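Local coordinates for putative gamma-glutamylcyclotransferase YkqA (Bacillus subtilis, PDB 2QIK), which is a putative gamma-glutamylcyclotransferase, probably acting on gamma-glutamyl compounds as an acyltransferase, at residues L11-K16 and E59-D64; N28-T33 and T231-Q236; V46-E51 and Q81-E86; L66-L71 and I93-F98. All coordinates share one frame; numbering follows the deposited sequence.

Contact 1 of 4, residues L11-K16 and E59-D64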
loop_
_atom_site.group_PDB
_atom_site.type_symbol
_atom_site.label_atom_id
_atom_site.label_comp_id
_atom_site.label_asym_id
_atom_site.label_seq_id
_atom_site.Cartn_x
_atom_site.Cartn_y
_atom_site.Cartn_z
ATOM N N LEU A 11 1.079 -3.090 -16.449
ATOM C CA LEU A 11 1.729 -4.334 -16.019
ATOM C C LEU A 11 1.553 -4.635 -14.542
ATOM O O LEU A 11 1.938 -5.717 -14.115
ATOM C CB LEU A 11 3.189 -4.315 -16.351
ATOM C CG LEU A 11 3.551 -4.283 -17.840
ATOM C CD1 LEU A 11 5.063 -4.063 -18.013
ATOM C CD2 LEU A 11 3.103 -5.554 -18.501
ATOM N N ARG A 12 1.045 -3.679 -13.751
ATOM C CA ARG A 12 0.839 -3.951 -12.349
ATOM C C ARG A 12 -0.213 -5.070 -12.160
ATOM O O ARG A 12 -1.037 -5.343 -13.050
ATOM C CB ARG A 12 0.399 -2.702 -11.546
ATOM C CG ARG A 12 1.534 -1.690 -11.404
ATOM C CD ARG A 12 1.099 -0.476 -10.572
ATOM N NE ARG A 12 0.833 -0.872 -9.203
ATOM C CZ ARG A 12 0.491 -0.047 -8.272
ATOM N NH1 ARG A 12 0.430 1.255 -8.463
ATOM N NH2 ARG A 12 0.173 -0.474 -7.065
ATOM N N LYS A 13 -0.192 -5.672 -10.996
ATOM C CA LYS A 13 -1.108 -6.777 -10.711
ATOM C C LYS A 13 -2.517 -6.309 -10.945
ATOM O O LYS A 13 -2.884 -5.204 -10.574
ATOM C CB LYS A 13 -0.883 -7.260 -9.261
ATOM C CG LYS A 13 -1.478 -8.589 -8.948
ATOM C CD LYS A 13 -1.253 -8.899 -7.422
ATOM C CE LYS A 13 -1.535 -10.336 -7.168
ATOM N NZ LYS A 13 -1.331 -10.666 -5.703
ATOM N N HIS A 14 -3.349 -7.161 -11.513
ATOM C CA HIS A 14 -4.730 -6.879 -11.755
ATOM C C HIS A 14 -4.982 -5.751 -12.739
ATOM O O HIS A 14 -6.130 -5.225 -12.838
ATOM C CB HIS A 14 -5.539 -6.582 -10.475
ATOM C CG HIS A 14 -5.351 -7.624 -9.441
ATOM N ND1 HIS A 14 -4.956 -7.442 -8.153
ATOM C CD2 HIS A 14 -5.493 -8.962 -9.600
ATOM C CE1 HIS A 14 -4.846 -8.623 -7.557
ATOM N NE2 HIS A 14 -5.207 -9.555 -8.405
ATOM N N GLU A 15 -4.010 -5.464 -13.586
ATOM C CA GLU A 15 -4.219 -4.498 -14.670
ATOM C C GLU A 15 -4.167 -5.280 -15.996
ATOM O O GLU A 15 -3.769 -6.446 -16.067
ATOM C CB GLU A 15 -3.076 -3.477 -14.661
ATOM C CG GLU A 15 -3.016 -2.654 -13.379
ATOM C CD GLU A 15 -4.064 -1.596 -13.209
ATOM O OE1 GLU A 15 -5.040 -1.494 -13.981
ATOM O OE2 GLU A 15 -3.876 -0.790 -12.271
ATOM N N LYS A 16 -4.644 -4.603 -17.060
ATOM C CA LYS A 16 -4.972 -5.301 -18.298
ATOM C C LYS A 16 -3.813 -6.010 -18.960
ATOM O O LYS A 16 -4.002 -6.977 -19.695
ATOM C CB LYS A 16 -5.643 -4.373 -19.262
ATOM C CG LYS A 16 -4.800 -3.255 -19.742
ATOM C CD LYS A 16 -5.570 -2.361 -20.671
ATOM C CE LYS A 16 -4.713 -1.180 -21.144
ATOM N NZ LYS A 16 -5.437 -0.272 -22.064
ATOM N N GLU A 59 5.572 -1.848 -8.472
ATOM C CA GLU A 59 5.817 -3.187 -7.970
ATOM C C GLU A 59 7.069 -3.726 -8.645
ATOM O O GLU A 59 7.366 -3.325 -9.781
ATOM C CB GLU A 59 4.638 -4.105 -8.373
ATOM C CG GLU A 59 3.293 -3.639 -7.838
ATOM C CD GLU A 59 2.088 -4.212 -8.526
ATOM O OE1 GLU A 59 0.991 -3.574 -8.475
ATOM O OE2 GLU A 59 2.126 -5.225 -9.178
ATOM N N VAL A 60 7.815 -4.593 -7.930
ATOM C CA VAL A 60 9.029 -5.196 -8.485
ATOM C C VAL A 60 8.808 -6.671 -8.712
ATOM O O VAL A 60 8.384 -7.380 -7.803
ATOM C CB VAL A 60 10.216 -4.983 -7.583
ATOM C CG1 VAL A 60 11.481 -5.650 -8.119
ATOM C CG2 VAL A 60 10.480 -3.492 -7.298
ATOM N N TYR A 61 9.117 -7.126 -9.922
ATOM C CA TYR A 61 9.052 -8.523 -10.320
ATOM C C TYR A 61 10.411 -9.009 -10.781
ATOM O O TYR A 61 11.272 -8.240 -11.196
ATOM C CB TYR A 61 8.045 -8.674 -11.489
ATOM C CG TYR A 61 6.632 -8.508 -11.059
ATOM C CD1 TYR A 61 6.082 -7.243 -10.951
ATOM C CD2 TYR A 61 5.818 -9.568 -10.724
ATOM C CE1 TYR A 61 4.835 -7.023 -10.495
ATOM C CE2 TYR A 61 4.549 -9.378 -10.259
ATOM C CZ TYR A 61 4.050 -8.046 -10.138
ATOM O OH TYR A 61 2.764 -7.877 -9.624
ATOM N N GLU A 62 10.584 -10.338 -10.706
ATOM C CA GLU A 62 11.756 -10.959 -11.281
ATOM C C GLU A 62 11.370 -11.553 -12.650
ATOM O O GLU A 62 10.607 -12.493 -12.723
ATOM C CB GLU A 62 12.200 -12.069 -10.374
ATOM C CG GLU A 62 13.299 -12.831 -10.941
ATOM C CD GLU A 62 14.588 -12.475 -10.512
ATOM O OE1 GLU A 62 14.906 -11.230 -10.707
ATOM O OE2 GLU A 62 15.262 -13.519 -10.066
ATOM N N ALA A 63 11.865 -10.928 -13.714
ATOM C CA ALA A 63 11.521 -11.227 -15.078
ATOM C C ALA A 63 12.600 -11.994 -15.783
ATOM O O ALA A 63 13.758 -11.557 -15.822
ATOM C CB ALA A 63 11.228 -9.972 -15.829
ATOM N N ASP A 64 12.243 -13.121 -16.408
ATOM C CA ASP A 64 13.225 -13.823 -17.206
ATOM C C ASP A 64 13.465 -13.160 -18.573
ATOM O O ASP A 64 12.770 -12.219 -18.941
ATOM C CB ASP A 64 12.927 -15.325 -17.234
ATOM C CG ASP A 64 11.690 -15.674 -17.966
ATOM O OD1 ASP A 64 11.331 -16.874 -17.916
ATOM O OD2 ASP A 64 11.049 -14.885 -18.681
HETATM O O HOH W 1 -0.793 -3.348 -6.857
#
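The end of the substrate-binding loop (Tyr-8 to Leu-11, assigned by similarity) runs into a type II beta turn, Arg-12 to Glu-15. There Arg-12 and Lys-13 meet Glu-59 of strand 55-63. Arg-12 NE forms a salt bridge with Glu-59 OE1 at 2.8 Å, with a nearly straight bond (176°). The oxygen lies at the guanidinium edge, but NE comes from above the carboxylate plane, and the two planes are 87° apart. A bend at chi3 of Arg-12 (66°) brings NE round to the same oxygen, which its CB also approaches at 3.2 Å. Arg-12 NH1 has a second salt bridge, to Asp-114. The backbone N of Lys-13 donates to the syn lone pair of Glu-59 OE2 at 3.0 Å. With an alanine at Glu-59, Arg-12 NE, Lys-13 N and Tyr-61 OH would probably all lose their carboxylate partner. Tyr-61 OH donates to OE2 at 2.8 Å, arriving almost end-on to the C-O bond, and its oxygen also touches Lys-13 CB at 3.7 Å.

Contact 2 of 4, residues N28-T33 and T231-Q236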
loop_
_atom_site.group_PDB
_atom_site.type_symbol
_atom_site.label_atom_id
_atom_site.label_comp_id
_atom_site.label_asym_id
_atom_site.label_seq_id
_atom_site.Cartn_x
_atom_site.Cartn_y
_atom_site.Cartn_z
ATOM N N ASN A 28 8.465 -7.322 -4.659
ATOM C CA ASN A 28 7.922 -6.281 -3.806
ATOM C C ASN A 28 6.635 -5.760 -4.365
ATOM O O ASN A 28 6.568 -5.253 -5.467
ATOM C CB ASN A 28 8.888 -5.114 -3.688
ATOM C CG ASN A 28 10.196 -5.473 -3.041
ATOM O OD1 ASN A 28 10.312 -5.442 -1.781
ATOM N ND2 ASN A 28 11.132 -5.813 -3.819
ATOM N N GLU A 29 5.600 -5.819 -3.535
ATOM C CA GLU A 29 4.337 -5.192 -3.834
ATOM C C GLU A 29 4.346 -3.694 -3.589
ATOM O O GLU A 29 3.536 -2.958 -4.194
ATOM C CB GLU A 29 3.188 -5.796 -2.939
ATOM C CG GLU A 29 3.006 -7.282 -3.136
ATOM C CD GLU A 29 2.039 -7.918 -2.150
ATOM O OE1 GLU A 29 1.947 -9.126 -2.134
ATOM O OE2 GLU A 29 1.306 -7.204 -1.452
ATOM N N GLN A 30 5.234 -3.256 -2.721
ATOM C CA GLN A 30 5.283 -1.851 -2.323
ATOM C C GLN A 30 6.666 -1.336 -2.733
ATOM O O GLN A 30 7.707 -1.814 -2.281
ATOM C CB GLN A 30 5.091 -1.661 -0.833
ATOM C CG GLN A 30 3.786 -2.319 -0.302
ATOM C CD GLN A 30 2.531 -1.885 -1.008
ATOM O OE1 GLN A 30 2.445 -0.793 -1.564
ATOM N NE2 GLN A 30 1.492 -2.766 -0.945
ATOM N N ALA A 31 6.728 -0.402 -3.657
ATOM C CA ALA A 31 8.000 0.063 -4.194
ATOM C C ALA A 31 7.813 1.435 -4.838
ATOM O O ALA A 31 6.699 1.782 -5.233
ATOM C CB ALA A 31 8.550 -0.912 -5.224
ATOM N N ARG A 32 8.891 2.181 -4.957
ATOM C CA ARG A 32 8.819 3.506 -5.567
ATOM C C ARG A 32 10.177 3.887 -6.138
ATOM O O ARG A 32 11.217 3.404 -5.737
ATOM C CB ARG A 32 8.319 4.593 -4.561
ATOM C CG ARG A 32 9.310 4.973 -3.513
ATOM C CD ARG A 32 8.736 5.947 -2.522
ATOM N NE ARG A 32 9.739 6.503 -1.660
ATOM C CZ ARG A 32 9.514 7.428 -0.754
ATOM N NH1 ARG A 32 8.304 7.906 -0.570
ATOM N NH2 ARG A 32 10.525 7.905 -0.086
ATOM N N THR A 33 10.120 4.856 -7.037
ATOM C CA THR A 33 11.327 5.502 -7.565
ATOM C C THR A 33 11.051 6.971 -7.790
ATOM O O THR A 33 9.959 7.356 -8.164
ATOM C CB THR A 33 11.807 4.789 -8.816
ATOM O OG1 THR A 33 13.162 5.106 -9.120
ATOM C CG2 THR A 33 10.968 4.998 -10.032
ATOM N N THR A 231 -5.417 0.327 1.531
ATOM C CA THR A 231 -4.880 0.525 2.863
ATOM C C THR A 231 -3.993 1.754 2.846
ATOM O O THR A 231 -3.920 2.426 1.827
ATOM C CB THR A 231 -4.204 -0.796 3.323
ATOM O OG1 THR A 231 -4.008 -0.730 4.741
ATOM C CG2 THR A 231 -2.887 -1.033 2.697
ATOM N N PHE A 232 -3.390 2.090 3.989
ATOM C CA PHE A 232 -2.519 3.234 4.063
ATOM C C PHE A 232 -1.238 2.803 4.706
ATOM O O PHE A 232 -1.238 2.014 5.667
ATOM C CB PHE A 232 -3.172 4.387 4.860
ATOM C CG PHE A 232 -4.350 4.967 4.187
ATOM C CD1 PHE A 232 -5.599 4.439 4.398
ATOM C CD2 PHE A 232 -4.215 6.006 3.278
ATOM C CE1 PHE A 232 -6.690 4.926 3.733
ATOM C CE2 PHE A 232 -5.298 6.521 2.622
ATOM C CZ PHE A 232 -6.542 5.969 2.843
ATOM N N LEU A 233 -0.105 3.271 4.135
ATOM C CA LEU A 233 1.267 2.852 4.626
ATOM C C LEU A 233 2.109 4.090 4.902
ATOM O O LEU A 233 1.961 5.102 4.226
ATOM C CB LEU A 233 1.963 1.952 3.596
ATOM C CG LEU A 233 1.202 0.687 3.232
ATOM C CD1 LEU A 233 1.878 0.004 2.056
ATOM C CD2 LEU A 233 1.016 -0.219 4.427
ATOM N N VAL A 234 2.945 3.996 5.943
ATOM C CA VAL A 234 3.780 5.102 6.331
ATOM C C VAL A 234 4.800 5.425 5.270
ATOM O O VAL A 234 5.444 4.557 4.696
ATOM C CB VAL A 234 4.483 4.775 7.665
ATOM C CG1 VAL A 234 5.533 5.795 8.042
ATOM C CG2 VAL A 234 3.487 4.678 8.773
ATOM N N LEU A 235 4.994 6.729 5.017
ATOM C CA LEU A 235 5.990 7.201 4.071
ATOM C C LEU A 235 7.380 7.348 4.610
ATOM O O LEU A 235 8.342 6.925 3.950
ATOM C CB LEU A 235 5.481 8.513 3.423
ATOM C CG LEU A 235 4.427 8.262 2.395
ATOM C CD1 LEU A 235 3.606 9.542 2.104
ATOM C CD2 LEU A 235 5.051 7.752 1.108
ATOM N N GLN A 236 7.544 7.894 5.789
ATOM C CA GLN A 236 8.885 7.999 6.377
ATOM C C GLN A 236 8.978 7.049 7.582
ATOM O O GLN A 236 8.537 7.363 8.707
ATOM C CB GLN A 236 9.015 9.418 6.873
ATOM C CG GLN A 236 9.177 10.623 5.898
ATOM C CD GLN A 236 8.073 10.967 4.845
ATOM O OE1 GLN A 236 6.913 11.582 5.107
ATOM N NE2 GLN A 236 8.509 10.714 3.573
HETATM O O HOH W 2 10.490 8.574 3.013
#
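Gln-30 and Leu-233 cross at about a right angle, and one methyl does the touching. Leu-233 CD1 sits 3.7 Å from Gln-30 CD, equally close to OE1 and nearly so to CG. The bend at chi2 (-55°) brings the Gln-30 amide against this methyl. Both polar atoms of that amide have partners: OE1 bonds to Arg-213 and NE2 to Tyr-163. Replacing Gln-30 by an alanine is likely to leave Arg-213 and Tyr-163 without these bonds and to open a gap beside the Leu-233 methyl.

Arg-32 and Leu-235 meet at a slant. Arg-32 NH1 approaches Leu-235 CD2 to 3.7 Å. The arginine is extended from CG to NE, which carries the group across to the other segment. Its NE is in a salt bridge with Glu-86. A water spans the same gap. It donates to Leu-235 O at 2.9 Å and accepts a weak bond from Arg-32 NH2 at 3.2 Å.

The two segments belong to the two AIG2-like regions of the chain. No direct hydrogen bond joins them here. The polar ends of Gln-30 and Arg-32 take their stronger bonds from Arg-213, Tyr-163 and Glu-86. At this point, then, the two regions are held to each other by van der Waals contact and one water bridge.

Contact 3 of 4, residues V46-E51 and Q81-E86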
loop_
_atom_site.group_PDB
_atom_site.type_symbol
_atom_site.label_atom_id
_atom_site.label_comp_id
_atom_site.label_asym_id
_atom_site.label_seq_id
_atom_site.Cartn_x
_atom_site.Cartn_y
_atom_site.Cartn_z
ATOM N N VAL A 46 6.186 7.447 -17.469
ATOM C CA VAL A 46 7.007 8.162 -16.504
ATOM C C VAL A 46 7.929 9.073 -17.184
ATOM O O VAL A 46 8.257 8.869 -18.330
ATOM C CB VAL A 46 7.778 7.172 -15.626
ATOM C CG1 VAL A 46 6.739 6.391 -14.827
ATOM C CG2 VAL A 46 8.782 6.254 -16.433
ATOM N N VAL A 47 8.250 10.160 -16.467
ATOM C CA VAL A 47 9.224 11.142 -16.906
ATOM C C VAL A 47 10.104 11.468 -15.758
ATOM O O VAL A 47 9.630 11.657 -14.628
ATOM C CB VAL A 47 8.506 12.428 -17.382
ATOM C CG1 VAL A 47 9.461 13.536 -17.815
ATOM C CG2 VAL A 47 7.527 12.033 -18.538
ATOM N N PHE A 48 11.381 11.556 -16.056
ATOM C CA PHE A 48 12.432 11.839 -15.053
ATOM C C PHE A 48 13.054 13.180 -15.364
ATOM O O PHE A 48 13.466 13.458 -16.484
ATOM C CB PHE A 48 13.486 10.780 -15.121
ATOM C CG PHE A 48 12.998 9.416 -14.875
ATOM C CD1 PHE A 48 12.618 9.050 -13.616
ATOM C CD2 PHE A 48 12.983 8.526 -15.914
ATOM C CE1 PHE A 48 12.113 7.817 -13.409
ATOM C CE2 PHE A 48 12.585 7.239 -15.671
ATOM C CZ PHE A 48 12.086 6.890 -14.400
ATOM N N ASN A 49 13.166 14.025 -14.382
ATOM C CA ASN A 49 13.891 15.278 -14.512
ATOM C C ASN A 49 14.540 15.642 -13.180
ATOM O O ASN A 49 14.202 15.145 -12.111
ATOM C CB ASN A 49 12.963 16.352 -15.055
ATOM C CG ASN A 49 12.542 17.304 -14.056
ATOM O OD1 ASN A 49 12.088 16.983 -13.221
ATOM N ND2 ASN A 49 13.238 18.385 -14.039
ATOM N N ASP A 50 15.460 16.596 -13.260
ATOM C CA ASP A 50 16.235 16.996 -12.092
ATOM C C ASP A 50 15.485 17.904 -11.117
ATOM O O ASP A 50 16.034 18.250 -10.089
ATOM C CB ASP A 50 17.562 17.623 -12.547
ATOM C CG ASP A 50 17.356 18.938 -13.154
ATOM O OD1 ASP A 50 16.268 19.539 -13.192
ATOM O OD2 ASP A 50 18.347 19.457 -13.735
ATOM N N GLU A 51 14.246 18.237 -11.421
ATOM C CA GLU A 51 13.329 18.927 -10.503
ATOM C C GLU A 51 12.276 18.042 -9.898
ATOM O O GLU A 51 11.342 18.502 -9.163
ATOM C CB GLU A 51 12.567 20.032 -11.240
ATOM C CG GLU A 51 13.417 21.204 -11.658
ATOM C CD GLU A 51 12.589 22.284 -12.318
ATOM O OE1 GLU A 51 11.814 22.049 -13.310
ATOM O OE2 GLU A 51 12.747 23.371 -11.797
ATOM N N GLN A 81 15.288 1.670 -19.234
ATOM C CA GLN A 81 16.511 1.980 -18.553
ATOM C C GLN A 81 16.438 1.299 -17.187
ATOM O O GLN A 81 15.438 0.631 -16.877
ATOM C CB GLN A 81 16.704 3.496 -18.380
ATOM C CG GLN A 81 15.638 4.169 -17.480
ATOM C CD GLN A 81 16.117 5.552 -17.124
ATOM O OE1 GLN A 81 16.003 6.473 -17.909
ATOM N NE2 GLN A 81 16.734 5.673 -15.930
ATOM N N THR A 82 17.436 1.433 -16.355
ATOM C CA THR A 82 17.316 1.018 -14.964
ATOM C C THR A 82 17.158 2.227 -14.062
ATOM O O THR A 82 17.576 3.361 -14.412
ATOM C CB THR A 82 18.446 0.155 -14.462
ATOM O OG1 THR A 82 19.718 0.832 -14.642
ATOM C CG2 THR A 82 18.579 -1.104 -15.260
ATOM N N VAL A 83 16.559 2.011 -12.895
ATOM C CA VAL A 83 16.430 2.973 -11.845
ATOM C C VAL A 83 16.716 2.314 -10.492
ATOM O O VAL A 83 16.585 1.084 -10.354
ATOM C CB VAL A 83 15.042 3.618 -11.800
ATOM C CG1 VAL A 83 14.803 4.602 -12.977
ATOM C CG2 VAL A 83 13.947 2.609 -11.788
ATOM N N PHE A 84 17.060 3.112 -9.524
ATOM C CA PHE A 84 17.084 2.699 -8.133
ATOM C C PHE A 84 15.698 2.775 -7.552
ATOM O O PHE A 84 15.053 3.811 -7.631
ATOM C CB PHE A 84 17.997 3.586 -7.294
ATOM C CG PHE A 84 19.458 3.395 -7.509
ATOM C CD1 PHE A 84 20.091 2.369 -6.970
ATOM C CD2 PHE A 84 20.176 4.322 -8.204
ATOM C CE1 PHE A 84 21.486 2.218 -7.171
ATOM C CE2 PHE A 84 21.535 4.133 -8.436
ATOM C CZ PHE A 84 22.176 3.110 -7.959
ATOM N N VAL A 85 15.242 1.649 -7.046
ATOM C CA VAL A 85 13.898 1.480 -6.491
ATOM C C VAL A 85 13.970 1.313 -4.953
ATOM O O VAL A 85 14.682 0.430 -4.459
ATOM C CB VAL A 85 13.223 0.269 -7.115
ATOM C CG1 VAL A 85 11.839 0.044 -6.496
ATOM C CG2 VAL A 85 13.092 0.418 -8.569
ATOM N N GLU A 86 13.212 2.130 -4.232
ATOM C CA GLU A 86 13.129 2.039 -2.794
ATOM C C GLU A 86 12.009 1.045 -2.431
ATOM O O GLU A 86 10.907 1.103 -2.973
ATOM C CB GLU A 86 12.776 3.415 -2.206
ATOM C CG GLU A 86 13.834 4.520 -2.381
ATOM C CD GLU A 86 13.418 5.956 -2.085
ATOM O OE1 GLU A 86 12.540 6.121 -1.297
ATOM O OE2 GLU A 86 14.126 6.977 -2.551
#
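Phe-48 gives the most surface to this contact and meets Val-83 and Gln-81 of strand 79-87. It lies just past the end of strand 44-47. Its CG is anti to the carbonyl carbon (chi1 -59°), and the ring reaches toward the strand. At the far end of the ring, CZ touches Val-83 CG1 at 3.8 Å. This is an apolar contact in which the two side chains approach at a slant.

Val-83 is next in buried surface. It offers CG1, the branch anti to its own carbonyl carbon, to the ring.

Gln-81 stands two residues before Val-83 and also points toward Phe-48. The two side chains run past each other in opposite directions. Ring and amide planes are 39° apart, and Phe-48 CE2 is 4.2 Å from Gln-81 OE1, a loose contact. The amide is held by its own strand: Gln-81 NE2 donates to Thr-82 O at 2.9 Å (159°), from above the carbonyl plane. That bond helps to fix the rotation of the amide.

The contact lies at the protein surface. It joins the edge of the small sheet 44-47, 36-39, 108-110 to the larger antiparallel sheet of the gamma-glutamylcyclotransferase fold, with the Phe-48 side chain about 7 Å from that of Tyr-8 in the substrate site proposed by similarity.

Contact 4 of 4, residues L66-L71 and I93-F98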
loop_
_atom_site.group_PDB
_atom_site.type_symbol
_atom_site.label_atom_id
_atom_site.label_comp_id
_atom_site.label_asym_id
_atom_site.label_seq_id
_atom_site.Cartn_x
_atom_site.Cartn_y
_atom_site.Cartn_z
ATOM N N LEU A 66 12.811 -14.216 -21.610
ATOM C CA LEU A 66 11.625 -14.351 -22.440
ATOM C C LEU A 66 10.654 -13.229 -22.133
ATOM O O LEU A 66 10.111 -12.618 -23.020
ATOM C CB LEU A 66 11.027 -15.768 -22.254
ATOM C CG LEU A 66 9.701 -16.016 -22.985
ATOM C CD1 LEU A 66 9.496 -17.499 -23.318
ATOM C CD2 LEU A 66 8.518 -15.558 -22.203
ATOM N N CYS A 67 10.389 -12.995 -20.831
ATOM C CA CYS A 67 9.449 -11.942 -20.430
ATOM C C CYS A 67 9.904 -10.598 -20.927
ATOM O O CYS A 67 9.123 -9.859 -21.533
ATOM C CB CYS A 67 9.337 -11.968 -18.908
ATOM S SG CYS A 67 8.310 -10.591 -18.281
ATOM N N ILE A 68 11.173 -10.291 -20.727
ATOM C CA ILE A 68 11.672 -8.977 -21.218
ATOM C C ILE A 68 11.572 -8.854 -22.736
ATOM O O ILE A 68 11.176 -7.803 -23.232
ATOM C CB ILE A 68 13.086 -8.679 -20.693
ATOM C CG1 ILE A 68 13.128 -8.646 -19.184
ATOM C CG2 ILE A 68 13.653 -7.386 -21.270
ATOM C CD1 ILE A 68 12.136 -7.602 -18.533
ATOM N N HIS A 69 11.879 -9.935 -23.484
ATOM C CA HIS A 69 11.614 -9.862 -24.919
ATOM C C HIS A 69 10.161 -9.584 -25.268
ATOM O O HIS A 69 9.860 -8.809 -26.166
ATOM C CB HIS A 69 12.024 -11.147 -25.656
ATOM C CG HIS A 69 13.500 -11.349 -25.788
ATOM N ND1 HIS A 69 14.211 -12.480 -25.422
ATOM C CD2 HIS A 69 14.443 -10.463 -26.206
ATOM C CE1 HIS A 69 15.512 -12.289 -25.651
ATOM N NE2 HIS A 69 15.660 -11.063 -26.138
ATOM N N LYS A 70 9.240 -10.281 -24.572
ATOM C CA LYS A 70 7.820 -10.128 -24.800
ATOM C C LYS A 70 7.428 -8.661 -24.579
ATOM O O LYS A 70 6.616 -8.090 -25.293
ATOM C CB LYS A 70 6.970 -11.106 -23.954
ATOM C CG LYS A 70 7.112 -12.476 -24.375
ATOM C CD LYS A 70 6.713 -13.494 -23.402
ATOM C CE LYS A 70 5.374 -13.658 -23.393
ATOM N NZ LYS A 70 4.859 -14.529 -22.274
ATOM N N LEU A 71 7.906 -8.101 -23.482
ATOM C CA LEU A 71 7.617 -6.692 -23.181
ATOM C C LEU A 71 8.217 -5.739 -24.210
ATOM O O LEU A 71 7.566 -4.790 -24.653
ATOM C CB LEU A 71 8.118 -6.329 -21.766
ATOM C CG LEU A 71 7.460 -7.132 -20.639
ATOM C CD1 LEU A 71 8.019 -6.611 -19.304
ATOM C CD2 LEU A 71 5.975 -7.099 -20.644
ATOM N N ILE A 93 18.065 -2.220 -7.828
ATOM C CA ILE A 93 18.165 -1.683 -9.184
ATOM C C ILE A 93 17.223 -2.527 -10.066
ATOM O O ILE A 93 17.268 -3.733 -10.082
ATOM C CB ILE A 93 19.614 -1.716 -9.704
ATOM C CG1 ILE A 93 20.513 -0.824 -8.857
ATOM C CG2 ILE A 93 19.679 -1.347 -11.115
ATOM C CD1 ILE A 93 21.957 -0.867 -9.157
ATOM N N ALA A 94 16.387 -1.848 -10.843
ATOM C CA ALA A 94 15.402 -2.517 -11.698
ATOM C C ALA A 94 15.235 -1.823 -13.014
ATOM O O ALA A 94 15.386 -0.628 -13.123
ATOM C CB ALA A 94 14.064 -2.608 -10.946
ATOM N N LEU A 95 14.816 -2.599 -14.025
ATOM C CA LEU A 95 14.429 -2.065 -15.300
ATOM C C LEU A 95 13.105 -1.334 -15.175
ATOM O O LEU A 95 12.241 -1.667 -14.374
ATOM C CB LEU A 95 14.181 -3.226 -16.248
ATOM C CG LEU A 95 15.425 -3.924 -16.723
ATOM C CD1 LEU A 95 15.074 -5.252 -17.434
ATOM C CD2 LEU A 95 16.225 -3.003 -17.701
ATOM N N ILE A 96 12.922 -0.369 -16.062
ATOM C CA ILE A 96 11.642 0.380 -16.148
ATOM C C ILE A 96 11.456 0.768 -17.606
ATOM O O ILE A 96 12.427 1.150 -18.262
ATOM C CB ILE A 96 11.621 1.590 -15.222
ATOM C CG1 ILE A 96 10.235 2.228 -15.154
ATOM C CG2 ILE A 96 12.689 2.594 -15.588
ATOM C CD1 ILE A 96 10.148 3.367 -14.091
ATOM N N TYR A 97 10.216 0.684 -18.108
ATOM C CA TYR A 97 9.859 1.093 -19.449
ATOM C C TYR A 97 9.287 2.483 -19.416
ATOM O O TYR A 97 8.528 2.830 -18.536
ATOM C CB TYR A 97 8.837 0.101 -20.060
ATOM C CG TYR A 97 9.446 -1.229 -20.463
ATOM C CD1 TYR A 97 9.813 -1.477 -21.766
ATOM C CD2 TYR A 97 9.680 -2.220 -19.534
ATOM C CE1 TYR A 97 10.392 -2.706 -22.144
ATOM C CE2 TYR A 97 10.266 -3.445 -19.892
ATOM C CZ TYR A 97 10.654 -3.650 -21.200
ATOM O OH TYR A 97 11.173 -4.881 -21.474
ATOM N N PHE A 98 9.555 3.243 -20.466
ATOM C CA PHE A 98 9.029 4.637 -20.569
ATOM C C PHE A 98 8.808 5.000 -22.002
ATOM O O PHE A 98 9.505 4.518 -22.875
ATOM C CB PHE A 98 10.017 5.648 -19.872
ATOM C CG PHE A 98 11.375 5.707 -20.531
ATOM C CD1 PHE A 98 11.657 6.687 -21.505
ATOM C CD2 PHE A 98 12.425 4.878 -20.103
ATOM C CE1 PHE A 98 12.925 6.798 -22.070
ATOM C CE2 PHE A 98 13.670 4.968 -20.698
ATOM C CZ PHE A 98 13.924 5.924 -21.671
#
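Ile-68 is the first residue of helix 65-74 to meet strand 90-98 here. Its CD1 reaches Leu-95 CD1 tip to tip at 3.9 Å. The other branch, CG2, is anti to the backbone N and lies 3.5 Å from Tyr-97 OH. One turn later comes Leu-71, whose side chain crosses that of Tyr-97 at about a right angle. Leu-71 CB touches the phenol end, 3.4 Å from Tyr-97 OH and 3.7 Å from CZ. Leu-71 CD1 lies 3.9 Å from Tyr-97 CE2. The phenol oxygen is hydrogen-bonded to Asp-72, next along the helix, so the tyrosine joins helix and strand by polar as well as apolar contact. The two segment axes run nearly parallel, 14° apart, with a closest approach of 11.5 Å. Backbone bonds of Leu-95 with both Leu-4 and Phe-6 link strands 90-98 and 3-7. These bonds are consistent with closure of the five strands into the barrel known for the gamma-glutamylcyclotransferase fold, with helix 65-74 covering part of its outer face.

Contacts 1, 3 and 4 all lie in the first AIG2-like region, and contact 2 joins that region to the second. All four reach the same five-stranded sheet. Contacts 1 and 4 are close neighbours, with centres about 10 Å apart, and Leu-11 CD2 packs on Leu-71 CD2 at 3.9 Å. The Arg-32 to Glu-86 salt bridge ties contact 2 to contact 3. Contacts 3 and 4 share the neighbouring strands 79-87 and 90-98, with centres about 15 Å apart. Contact 1 contains Leu-11 of the substrate site inferred by similarity. The Arg-32 side chain of contact 2 is about 9 Å from that of Tyr-8. Tyr-8 OH also bonds to the backbone O of Tyr-97 in contact 4.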